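PDB 6JEB: beta-hexosaminidase Amuc_2018 from Akkermansia muciniphila, which hydrolyses terminal non-reducing N-acetylhexosamine residues from N-glycans and chitobiose as a family 20 glycoside hydrolase. Local coordinates for residues E265-P268 with L269-E272; A278-D281 with E282-M286; L411-A414 with Y415-C419; S433-N436 with F437-K440. All coordinates share one frame; numbering follows the deposited sequence.

Contact 1 (E265-P268 with L269-E272); sequences EKCP and LCRE. With ZN (zinc ion), chain B.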
loop_
_atom_site.group_PDB
_atom_site.type_symbol
_atom_site.label_atom_id
_atom_site.label_comp_id
_atom_site.label_asym_id
_atom_site.label_seq_id
_atom_site.Cartn_x
_atom_site.Cartn_y
_atom_site.Cartn_z
ATOM N N GLU A 265 10.320 25.768 -13.840
ATOM C CA GLU A 265 10.899 26.422 -15.010
ATOM C C GLU A 265 10.804 27.936 -14.891
ATOM O O GLU A 265 11.754 28.650 -15.234
ATOM C CB GLU A 265 10.213 25.945 -16.294
ATOM C CG GLU A 265 10.954 26.344 -17.575
ATOM C CD GLU A 265 10.734 27.798 -17.965
ATOM O OE1 GLU A 265 9.619 28.314 -17.739
ATOM O OE2 GLU A 265 11.683 28.427 -18.485
ATOM N N LYS A 266 9.671 28.441 -14.388
ATOM C CA LYS A 266 9.418 29.876 -14.318
ATOM C C LYS A 266 9.995 30.538 -13.079
ATOM O O LYS A 266 10.188 31.760 -13.084
ATOM C CB LYS A 266 7.910 30.144 -14.330
ATOM C CG LYS A 266 7.243 29.830 -15.647
ATOM C CD LYS A 266 5.750 30.060 -15.582
ATOM C CE LYS A 266 5.107 29.735 -16.926
ATOM N NZ LYS A 266 3.627 29.902 -16.898
ATOM N N CYS A 267 10.266 29.771 -12.029
ATOM C CA CYS A 267 10.683 30.339 -10.753
ATOM C C CYS A 267 11.973 31.142 -10.905
ATOM O O CYS A 267 12.965 30.622 -11.434
ATOM C CB CYS A 267 10.901 29.214 -9.746
ATOM S SG CYS A 267 11.623 29.771 -8.179
ATOM N N PRO A 268 12.011 32.398 -10.444
ATOM C CA PRO A 268 13.250 33.177 -10.580
ATOM C C PRO A 268 14.399 32.619 -9.763
ATOM O O PRO A 268 15.561 32.788 -10.158
ATOM C CB PRO A 268 12.840 34.587 -10.118
ATOM C CG PRO A 268 11.654 34.353 -9.235
ATOM C CD PRO A 268 10.922 33.187 -9.845
ATOM N N LEU A 269 14.116 31.953 -8.638
ATOM C CA LEU A 269 15.184 31.325 -7.868
ATOM C C LEU A 269 15.682 30.063 -8.557
ATOM O O LEU A 269 16.893 29.843 -8.674
ATOM C CB LEU A 269 14.694 30.983 -6.460
ATOM C CG LEU A 269 14.206 32.163 -5.619
ATOM C CD1 LEU A 269 13.724 31.647 -4.268
ATOM C CD2 LEU A 269 15.300 33.206 -5.446
ATOM N N CYS A 270 14.756 29.210 -9.010
ATOM C CA CYS A 270 15.163 27.963 -9.652
ATOM C C CYS A 270 15.881 28.209 -10.974
ATOM O O CYS A 270 16.800 27.457 -11.321
ATOM C CB CYS A 270 13.960 27.039 -9.853
ATOM S SG CYS A 270 13.283 26.359 -8.311
ATOM N N ARG A 271 15.489 29.246 -11.721
ATOM C CA ARG A 271 16.176 29.539 -12.978
ATOM C C ARG A 271 17.665 29.759 -12.758
ATOM O O ARG A 271 18.499 29.187 -13.468
ATOM C CB ARG A 271 15.553 30.761 -13.653
ATOM C CG ARG A 271 14.271 30.435 -14.361
ATOM C CD ARG A 271 13.610 31.676 -14.902
ATOM N NE ARG A 271 12.540 31.304 -15.814
ATOM C CZ ARG A 271 11.804 32.163 -16.506
ATOM N NH1 ARG A 271 12.022 33.469 -16.403
ATOM N NH2 ARG A 271 10.853 31.705 -17.307
ATOM N N GLU A 272 18.022 30.593 -11.776
ATOM C CA GLU A 272 19.437 30.867 -11.541
ATOM C C GLU A 272 20.138 29.699 -10.864
ATOM O O GLU A 272 21.334 29.483 -11.092
ATOM C CB GLU A 272 19.616 32.141 -10.719
ATOM C CG GLU A 272 19.587 33.394 -11.542
ATOM C CD GLU A 272 20.660 33.413 -12.627
ATOM O OE1 GLU A 272 21.863 33.269 -12.316
ATOM O OE2 GLU A 272 20.293 33.559 -13.803
HETATM ZN ZN ZN B . 11.694 27.676 -7.142
#

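Contact 2 (A278-D281 with E282-M286); sequences AMKD and EQEQM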
loop_
_atom_site.group_PDB
_atom_site.type_symbol
_atom_site.label_atom_id
_atom_site.label_comp_id
_atom_site.label_asym_id
_atom_site.label_seq_id
_atom_site.Cartn_x
_atom_site.Cartn_y
_atom_site.Cartn_z
ATOM N N ALA A 278 24.562 24.169 -13.854
ATOM C CA ALA A 278 24.649 23.709 -15.240
ATOM C C ALA A 278 23.597 22.643 -15.554
ATOM O O ALA A 278 23.860 21.666 -16.261
ATOM C CB ALA A 278 26.062 23.250 -15.614
ATOM N N MET A 279 22.390 22.831 -15.024
ATOM C CA MET A 279 21.276 21.935 -15.304
ATOM C C MET A 279 20.572 22.384 -16.573
ATOM O O MET A 279 20.211 23.557 -16.712
ATOM C CB MET A 279 20.273 21.940 -14.157
ATOM C CG MET A 279 20.790 21.335 -12.883
ATOM S SD MET A 279 19.592 21.588 -11.568
ATOM C CE MET A 279 20.436 20.804 -10.203
ATOM N N LYS A 280 20.350 21.438 -17.480
ATOM C CA LYS A 280 19.784 21.747 -18.782
ATOM C C LYS A 280 18.265 21.791 -18.777
ATOM O O LYS A 280 17.678 22.432 -19.654
ATOM C CB LYS A 280 20.268 20.731 -19.827
ATOM C CG LYS A 280 21.734 20.885 -20.246
ATOM C CD LYS A 280 22.711 20.452 -19.152
ATOM C CE LYS A 280 24.160 20.602 -19.587
ATOM N NZ LYS A 280 25.095 20.470 -18.430
ATOM N N ASP A 281 17.616 21.142 -17.811
ATOM C CA ASP A 281 16.163 21.090 -17.783
ATOM C C ASP A 281 15.710 20.779 -16.364
ATOM O O ASP A 281 16.518 20.619 -15.445
ATOM C CB ASP A 281 15.611 20.073 -18.794
ATOM C CG ASP A 281 16.131 18.658 -18.564
ATOM O OD1 ASP A 281 16.177 18.199 -17.404
ATOM O OD2 ASP A 281 16.467 17.980 -19.558
ATOM N N GLU A 282 14.396 20.672 -16.200
ATOM C CA GLU A 282 13.827 20.461 -14.881
ATOM C C GLU A 282 13.829 18.997 -14.464
ATOM O O GLU A 282 13.602 18.711 -13.282
ATOM C CB GLU A 282 12.420 21.061 -14.806
ATOM C CG GLU A 282 12.386 22.588 -14.853
ATOM C CD GLU A 282 12.742 23.146 -16.225
ATOM O OE1 GLU A 282 12.251 22.611 -17.245
ATOM O OE2 GLU A 282 13.535 24.106 -16.285
ATOM N N GLN A 283 14.085 18.063 -15.391
ATOM C CA GLN A 283 14.291 16.679 -14.972
ATOM C C GLN A 283 15.628 16.520 -14.261
ATOM O O GLN A 283 15.731 15.772 -13.282
ATOM C CB GLN A 283 14.167 15.718 -16.158
ATOM C CG GLN A 283 12.752 15.568 -16.689
ATOM C CD GLN A 283 11.799 14.999 -15.652
ATOM O OE1 GLN A 283 11.875 13.821 -15.312
ATOM N NE2 GLN A 283 10.901 15.838 -15.136
ATOM N N GLU A 284 16.667 17.213 -14.733
ATOM C CA GLU A 284 17.917 17.265 -13.976
ATOM C C GLU A 284 17.690 17.893 -12.610
ATOM O O GLU A 284 18.260 17.454 -11.606
ATOM C CB GLU A 284 18.964 18.077 -14.736
ATOM C CG GLU A 284 19.754 17.311 -15.766
ATOM C CD GLU A 284 20.958 18.097 -16.241
ATOM O OE1 GLU A 284 21.968 18.152 -15.503
ATOM O OE2 GLU A 284 20.882 18.683 -17.339
ATOM N N GLN A 285 16.851 18.929 -12.552
ATOM C CA GLN A 285 16.538 19.536 -11.267
ATOM C C GLN A 285 15.807 18.549 -10.363
ATOM O O GLN A 285 16.086 18.471 -9.161
ATOM C CB GLN A 285 15.699 20.791 -11.477
ATOM C CG GLN A 285 15.530 21.589 -10.197
ATOM C CD GLN A 285 14.733 22.863 -10.387
ATOM O OE1 GLN A 285 14.614 23.379 -11.499
ATOM N NE2 GLN A 285 14.181 23.377 -9.297
ATOM N N MET A 286 14.872 17.779 -10.932
ATOM C CA MET A 286 14.152 16.772 -10.157
ATOM C C MET A 286 15.106 15.712 -9.622
ATOM O O MET A 286 15.001 15.301 -8.460
ATOM C CB MET A 286 13.066 16.128 -11.025
ATOM C CG MET A 286 12.125 15.165 -10.283
ATOM S SD MET A 286 10.945 15.988 -9.185
ATOM C CE MET A 286 9.951 16.920 -10.348
#

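Contact 3 (L411-A414 with Y415-C419); sequences LYRA and YPRAC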
loop_
_atom_site.group_PDB
_atom_site.type_symbol
_atom_site.label_atom_id
_atom_site.label_comp_id
_atom_site.label_asym_id
_atom_site.label_seq_id
_atom_site.Cartn_x
_atom_site.Cartn_y
_atom_site.Cartn_z
ATOM N N LEU A 411 -13.494 -0.346 2.744
ATOM C CA LEU A 411 -13.505 -1.801 2.674
ATOM C C LEU A 411 -14.328 -2.290 1.497
ATOM O O LEU A 411 -14.008 -3.334 0.916
ATOM C CB LEU A 411 -14.041 -2.400 3.976
ATOM C CG LEU A 411 -13.166 -2.198 5.216
ATOM C CD1 LEU A 411 -13.875 -2.773 6.446
ATOM C CD2 LEU A 411 -11.780 -2.824 5.032
ATOM N N TYR A 412 -15.392 -1.563 1.136
ATOM C CA TYR A 412 -16.197 -1.987 -0.001
ATOM C C TYR A 412 -15.358 -2.058 -1.270
ATOM O O TYR A 412 -15.482 -3.009 -2.049
ATOM C CB TYR A 412 -17.410 -1.074 -0.217
ATOM C CG TYR A 412 -18.280 -1.663 -1.294
ATOM C CD1 TYR A 412 -19.241 -2.616 -0.984
ATOM C CD2 TYR A 412 -18.095 -1.316 -2.629
ATOM C CE1 TYR A 412 -20.019 -3.195 -1.972
ATOM C CE2 TYR A 412 -18.850 -1.892 -3.627
ATOM C CZ TYR A 412 -19.816 -2.828 -3.291
ATOM O OH TYR A 412 -20.563 -3.407 -4.278
ATOM N N ARG A 413 -14.502 -1.053 -1.503
ATOM C CA ARG A 413 -13.667 -1.090 -2.701
ATOM C C ARG A 413 -12.392 -1.904 -2.512
ATOM O O ARG A 413 -11.911 -2.504 -3.476
ATOM C CB ARG A 413 -13.392 0.320 -3.238
ATOM C CG ARG A 413 -14.667 0.957 -3.765
ATOM C CD ARG A 413 -14.506 1.843 -5.002
ATOM N NE ARG A 413 -15.832 2.177 -5.518
ATOM C CZ ARG A 413 -16.086 2.883 -6.623
ATOM N NH1 ARG A 413 -15.097 3.366 -7.367
ATOM N NH2 ARG A 413 -17.349 3.103 -6.984
ATOM N N ALA A 414 -11.853 -1.974 -1.295
ATOM C CA ALA A 414 -10.619 -2.729 -1.098
ATOM C C ALA A 414 -10.837 -4.229 -1.257
ATOM O O ALA A 414 -9.992 -4.917 -1.840
ATOM C CB ALA A 414 -10.004 -2.414 0.267
ATOM N N TYR A 415 -11.962 -4.759 -0.734
ATOM C CA TYR A 415 -12.267 -6.186 -0.739
ATOM C C TYR A 415 -13.447 -6.481 -1.656
ATOM O O TYR A 415 -14.372 -5.669 -1.762
ATOM C CB TYR A 415 -12.581 -6.688 0.683
ATOM C CG TYR A 415 -11.331 -6.709 1.529
ATOM C CD1 TYR A 415 -10.499 -7.825 1.537
ATOM C CD2 TYR A 415 -10.939 -5.587 2.252
ATOM C CE1 TYR A 415 -9.328 -7.834 2.257
ATOM C CE2 TYR A 415 -9.764 -5.584 2.989
ATOM C CZ TYR A 415 -8.960 -6.710 2.979
ATOM O OH TYR A 415 -7.791 -6.728 3.690
ATOM N N PRO A 416 -13.462 -7.647 -2.327
ATOM C CA PRO A 416 -12.490 -8.745 -2.235
ATOM C C PRO A 416 -11.265 -8.630 -3.146
ATOM O O PRO A 416 -10.485 -9.575 -3.178
ATOM C CB PRO A 416 -13.313 -9.959 -2.676
ATOM C CG PRO A 416 -14.250 -9.388 -3.683
ATOM C CD PRO A 416 -14.654 -8.050 -3.096
ATOM N N ARG A 417 -11.084 -7.529 -3.882
ATOM C CA ARG A 417 -9.921 -7.462 -4.768
ATOM C C ARG A 417 -8.605 -7.590 -4.011
ATOM O O ARG A 417 -7.654 -8.178 -4.535
ATOM C CB ARG A 417 -9.965 -6.228 -5.665
ATOM C CG ARG A 417 -11.006 -6.372 -6.779
ATOM C CD ARG A 417 -11.184 -5.084 -7.570
ATOM N NE ARG A 417 -11.633 -3.996 -6.706
ATOM C CZ ARG A 417 -11.849 -2.752 -7.120
ATOM N NH1 ARG A 417 -11.695 -2.435 -8.401
ATOM N NH2 ARG A 417 -12.241 -1.826 -6.252
ATOM N N ALA A 418 -8.536 -7.094 -2.770
ATOM C CA ALA A 418 -7.312 -7.268 -1.988
ATOM C C ALA A 418 -6.975 -8.742 -1.781
ATOM O O ALA A 418 -5.798 -9.087 -1.652
ATOM C CB ALA A 418 -7.416 -6.549 -0.637
ATOM N N CYS A 419 -7.988 -9.620 -1.741
ATOM C CA CYS A 419 -7.732 -11.059 -1.651
ATOM C C CYS A 419 -6.996 -11.558 -2.886
ATOM O O CYS A 419 -6.098 -12.407 -2.786
ATOM C CB CYS A 419 -9.050 -11.826 -1.506
ATOM S SG CYS A 419 -10.108 -11.255 -0.160
HETATM O O HOH W 1 -12.722 -5.077 -4.268
#

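Contact 4 (S433-N436 with F437-K440); sequences SWEN and FRRK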
loop_
_atom_site.group_PDB
_atom_site.type_symbol
_atom_site.label_atom_id
_atom_site.label_comp_id
_atom_site.label_asym_id
_atom_site.label_seq_id
_atom_site.Cartn_x
_atom_site.Cartn_y
_atom_site.Cartn_z
ATOM N N SER A 433 -5.086 -20.291 -10.057
ATOM C CA SER A 433 -6.086 -20.390 -11.109
ATOM C C SER A 433 -7.315 -19.603 -10.676
ATOM O O SER A 433 -7.646 -19.558 -9.487
ATOM C CB SER A 433 -6.463 -21.842 -11.440
ATOM O OG SER A 433 -7.427 -22.366 -10.542
ATOM N N TRP A 434 -7.967 -18.968 -11.646
ATOM C CA TRP A 434 -9.176 -18.215 -11.338
ATOM C C TRP A 434 -10.250 -19.124 -10.754
ATOM O O TRP A 434 -10.911 -18.764 -9.770
ATOM C CB TRP A 434 -9.675 -17.501 -12.593
ATOM C CG TRP A 434 -11.053 -16.933 -12.448
ATOM C CD1 TRP A 434 -12.171 -17.310 -13.141
ATOM C CD2 TRP A 434 -11.473 -15.902 -11.539
ATOM N NE1 TRP A 434 -13.250 -16.575 -12.730
ATOM C CE2 TRP A 434 -12.853 -15.700 -11.751
ATOM C CE3 TRP A 434 -10.818 -15.124 -10.578
ATOM C CZ2 TRP A 434 -13.592 -14.757 -11.033
ATOM C CZ3 TRP A 434 -11.557 -14.179 -9.867
ATOM C CH2 TRP A 434 -12.928 -14.008 -10.100
ATOM N N GLU A 435 -10.414 -20.321 -11.324
ATOM C CA GLU A 435 -11.445 -21.233 -10.840
ATOM C C GLU A 435 -11.232 -21.579 -9.370
ATOM O O GLU A 435 -12.175 -21.543 -8.571
ATOM C CB GLU A 435 -11.488 -22.495 -11.701
ATOM C CG GLU A 435 -12.044 -22.259 -13.096
ATOM C CD GLU A 435 -13.436 -21.660 -13.069
ATOM O OE1 GLU A 435 -14.272 -22.135 -12.270
ATOM O OE2 GLU A 435 -13.692 -20.705 -13.836
ATOM N N ASN A 436 -9.998 -21.913 -8.992
ATOM C CA ASN A 436 -9.744 -22.254 -7.597
ATOM C C ASN A 436 -9.918 -21.041 -6.694
ATOM O O ASN A 436 -10.502 -21.146 -5.608
ATOM C CB ASN A 436 -8.347 -22.851 -7.429
ATOM C CG ASN A 436 -8.150 -23.468 -6.061
ATOM O OD1 ASN A 436 -8.912 -24.352 -5.659
ATOM N ND2 ASN A 436 -7.129 -23.011 -5.335
ATOM N N PHE A 437 -9.411 -19.885 -7.120
ATOM C CA PHE A 437 -9.547 -18.682 -6.307
ATOM C C PHE A 437 -11.013 -18.342 -6.082
ATOM O O PHE A 437 -11.429 -18.044 -4.956
ATOM C CB PHE A 437 -8.818 -17.510 -6.967
ATOM C CG PHE A 437 -9.025 -16.201 -6.257
ATOM C CD1 PHE A 437 -8.277 -15.881 -5.127
ATOM C CD2 PHE A 437 -9.982 -15.301 -6.705
ATOM C CE1 PHE A 437 -8.470 -14.671 -4.464
ATOM C CE2 PHE A 437 -10.186 -14.097 -6.054
ATOM C CZ PHE A 437 -9.432 -13.779 -4.926
ATOM N N ARG A 438 -11.811 -18.377 -7.155
ATOM C CA ARG A 438 -13.233 -18.055 -7.051
ATOM C C ARG A 438 -13.947 -19.009 -6.098
ATOM O O ARG A 438 -14.803 -18.586 -5.310
ATOM C CB ARG A 438 -13.869 -18.096 -8.443
ATOM C CG ARG A 438 -15.302 -17.618 -8.503
ATOM C CD ARG A 438 -15.906 -17.933 -9.858
ATOM N NE ARG A 438 -16.202 -19.356 -9.993
ATOM C CZ ARG A 438 -16.056 -20.049 -11.117
ATOM N NH1 ARG A 438 -15.598 -19.456 -12.212
ATOM N NH2 ARG A 438 -16.350 -21.343 -11.146
ATOM N N ARG A 439 -13.600 -20.299 -6.149
ATOM C CA ARG A 439 -14.177 -21.267 -5.220
ATOM C C ARG A 439 -13.882 -20.874 -3.777
ATOM O O ARG A 439 -14.787 -20.820 -2.935
ATOM C CB ARG A 439 -13.606 -22.657 -5.507
ATOM C CG ARG A 439 -13.967 -23.698 -4.447
ATOM C CD ARG A 439 -13.201 -25.010 -4.629
ATOM N NE ARG A 439 -11.764 -24.881 -4.382
ATOM C CZ ARG A 439 -11.204 -24.910 -3.176
ATOM N NH1 ARG A 439 -11.958 -25.037 -2.091
ATOM N NH2 ARG A 439 -9.887 -24.795 -3.053
ATOM N N LYS A 440 -12.615 -20.588 -3.478
ATOM C CA LYS A 440 -12.232 -20.257 -2.107
ATOM C C LYS A 440 -12.871 -18.953 -1.649
ATOM O O LYS A 440 -13.291 -18.834 -0.493
ATOM C CB LYS A 440 -10.713 -20.144 -2.009
ATOM C CG LYS A 440 -9.983 -21.407 -2.418
ATOM C CD LYS A 440 -8.487 -21.272 -2.186
ATOM C CE LYS A 440 -7.873 -20.227 -3.118
ATOM N NZ LYS A 440 -6.419 -19.994 -2.828
HETATM O O HOH W 2 -16.042 -16.828 -13.352
#

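Contact 1 (E265-P268 with L269-E272)
Arg271 N donates to Cys267 O at 2.9 Å across the kink where helix 262-266 ends and helix 268-277 begins. The kink carries a CxxC zinc site, in which Cys267 and Cys270 supply two of the four thiolates. Cys206 and Cys226 complete the metal site. The zinc ion lies 2.3 Å from Cys267 SG and 2.4 Å from Cys270 SG. Cys267 is also the N-cap of the second helix. Its SG sits anti to its own backbone N (chi1 173°), which turns the sulfur back over the new helix start. There it accepts a nearly straight bond from Cys270 N, 3.3 Å from Cys267 SG. One sulfur thus serves both metal and helix end. The N-H would probably help to stabilise negative charge on the sulfur.

On the far side of the kink, Arg271 runs extended from CG to NE, back across the end of the first helix. Arg271 NE donates to Glu265 O at 2.8 Å, on a lone pair in the carbonyl plane. Lys266 O lies over one face of the guanidinium, toward its rim. The Glu265 carboxylate adds a long salt bridge, with Glu265 OE2 3.6 Å from Arg271 NH2. The two planes stand 61° apart, so the groups do not pair flat. With an alanine here in place of the glutamate, Arg271 NH2 would probably lose its carboxylate partner and the guanidinium would be freer to turn. Glu265 O has a second donor in Arg274 NH2. Nearer the metal, Cys267 CB and Cys270 CB touch at 3.8 Å.

Contact 2 (A278-D281 with E282-M286)
An N-cap opens helix 282-299, and Asp281 OD1 makes it by accepting from Glu284 N at 2.9 Å. The bond is nearly straight, and the N-H meets the oxygen almost along its C-O direction. Asp281 CG stands between its backbone N and carbonyl carbon (chi1 58°), which swings OD1 over the first turn of the helix. Gln283 N also lies 2.9 Å from Asp281 OD1. Asp281 also offers its carbonyl to the helix, but the bond from Gln285 N to Asp281 O is weak.

Glu284 reaches back the other way. In the conformer given, one of two, Glu284 OE2 accepts from Lys280 N at 2.8 Å, and the N-H comes from above the carboxylate plane. This return bond thus lands just ahead of the N-cap residue. Both bonds lie at the linker that joins helices 268-277 and 282-299 of the catalytic domain. The linker starts at Ala278, where a Schellman motif with positive phi ends the earlier helix. Lys280 NZ returns to Ala278 O at 2.8 Å, while the Lys280 chain crosses Glu284, with Lys280 CD 3.1 Å from Glu284 OE2.

Met279 extends beyond CG and puts SD against Gln285 CA at 3.7 Å. Its CB meets Glu284 CB. Gln285 OE1 accepts from Arg274 NH1. Glu282 OE2 forms a salt bridge with Arg274 NE.

Contact 3 (L411-A414 with Y415-C419)
Leu411 CD2 lies 4.0 Å from Tyr415 CE2, with the two side chains side by side and pointing the same way. This is the tight, apolar side of the turn. Ala414 CB adds a contact to Tyr415 CD2 at 3.9 Å, and Ala418 CB sits over one ring face, toward its rim. Met115 and Met116 of helix 106-118 also pack on the tyrosine.

The other side is polar and holds a water, although the surrounding residues are buried. Arg417 NH2 donates to Arg413 O at 2.9 Å, with the carbonyl oxygen near the guanidinium plane. A bend at chi3 (-60°) folds the chain back to that oxygen. Water 1 bridges the two residues: it donates to Arg413 O and accepts from Arg417 N and Arg417 NE. Phe355 O and Thr370 O take further bonds from the guanidinium. A leucine in place of this arginine would probably leave water 1 with one donor fewer and Arg413 O without its direct side-chain bond.

The backbone spans the break through Ala418 N, 2.8 Å from Ala414 O. The peptide before Pro416 is cis. The arrangement is a helix-to-helix turn with a cis-proline, joining helices 407-414 and 417-426 in the catalytic TIM-barrel domain.

Contact 4 (S433-N436 with F437-K440)
Glu435 and Arg438 lie side by side and form a salt bridge in the conformer given for Glu435, one of two. The 2.5 Å from Glu435 OE1 to Arg438 NH2 is very short and doubtful. Arg438 NH1 gives Glu435 OE2 a weak bond. The carboxylate and guanidinium planes are 71° apart. Arg438 CB rests over one face of Trp434 in a CH-pi contact, 4.3 Å from the centroid of the six-membered ring. Water 2 lies in plane at the indole edge and accepts from both Trp434 NE1 and Arg438 NH1. Trp434 CZ3 meets Phe437 CD2 at 3.7 Å, at the edge of the phenylalanine ring.

All this belongs to the first turns of helix 434-452. Ser433 is the N-cap, and its OG accepts from Asn436 N at 3.0 Å. Asn436 CG points anti to its backbone N (chi1 -169°), bringing the amide beside Arg439. There Asn436 OD1 is gripped side-on by Arg439 NE and by Arg439 NH2, the latter at 2.8 Å. The oxygen lies in the guanidinium plane, and both nitrogens come from the same face of the amide. Lys440 CE passes Asn436 ND2 at 3.6 Å.

Further out, Phe437 stacks on Tyr376 and packs on helix 417-426. Arg439 NH2 also donates to Tyr4 O. Lys440 NZ forms salt bridges with Glu9 and Glu423.

How the contacts relate
Each contact is local, so none closes a long loop and none nests or crosses another. They follow in series. Contact 1 spans the kink between helices 262-266 and 268-277. Contact 2 spans the linker from helix 268-277 to helix 282-299. These two touch, since Cys270 SG packs against Gln285 NE2 at 3.3 Å. Contact 3 lies on the opposite side of the chain's centre, its centre about 45 Å from that of contact 1. It joins helices 407-414 and 417-426. Contact 4 begins helix 434-452 and touches contact 3 where Phe437 CE1 meets Cys419 O. Through Lys440 and Arg439 it also reaches the N-terminal residues.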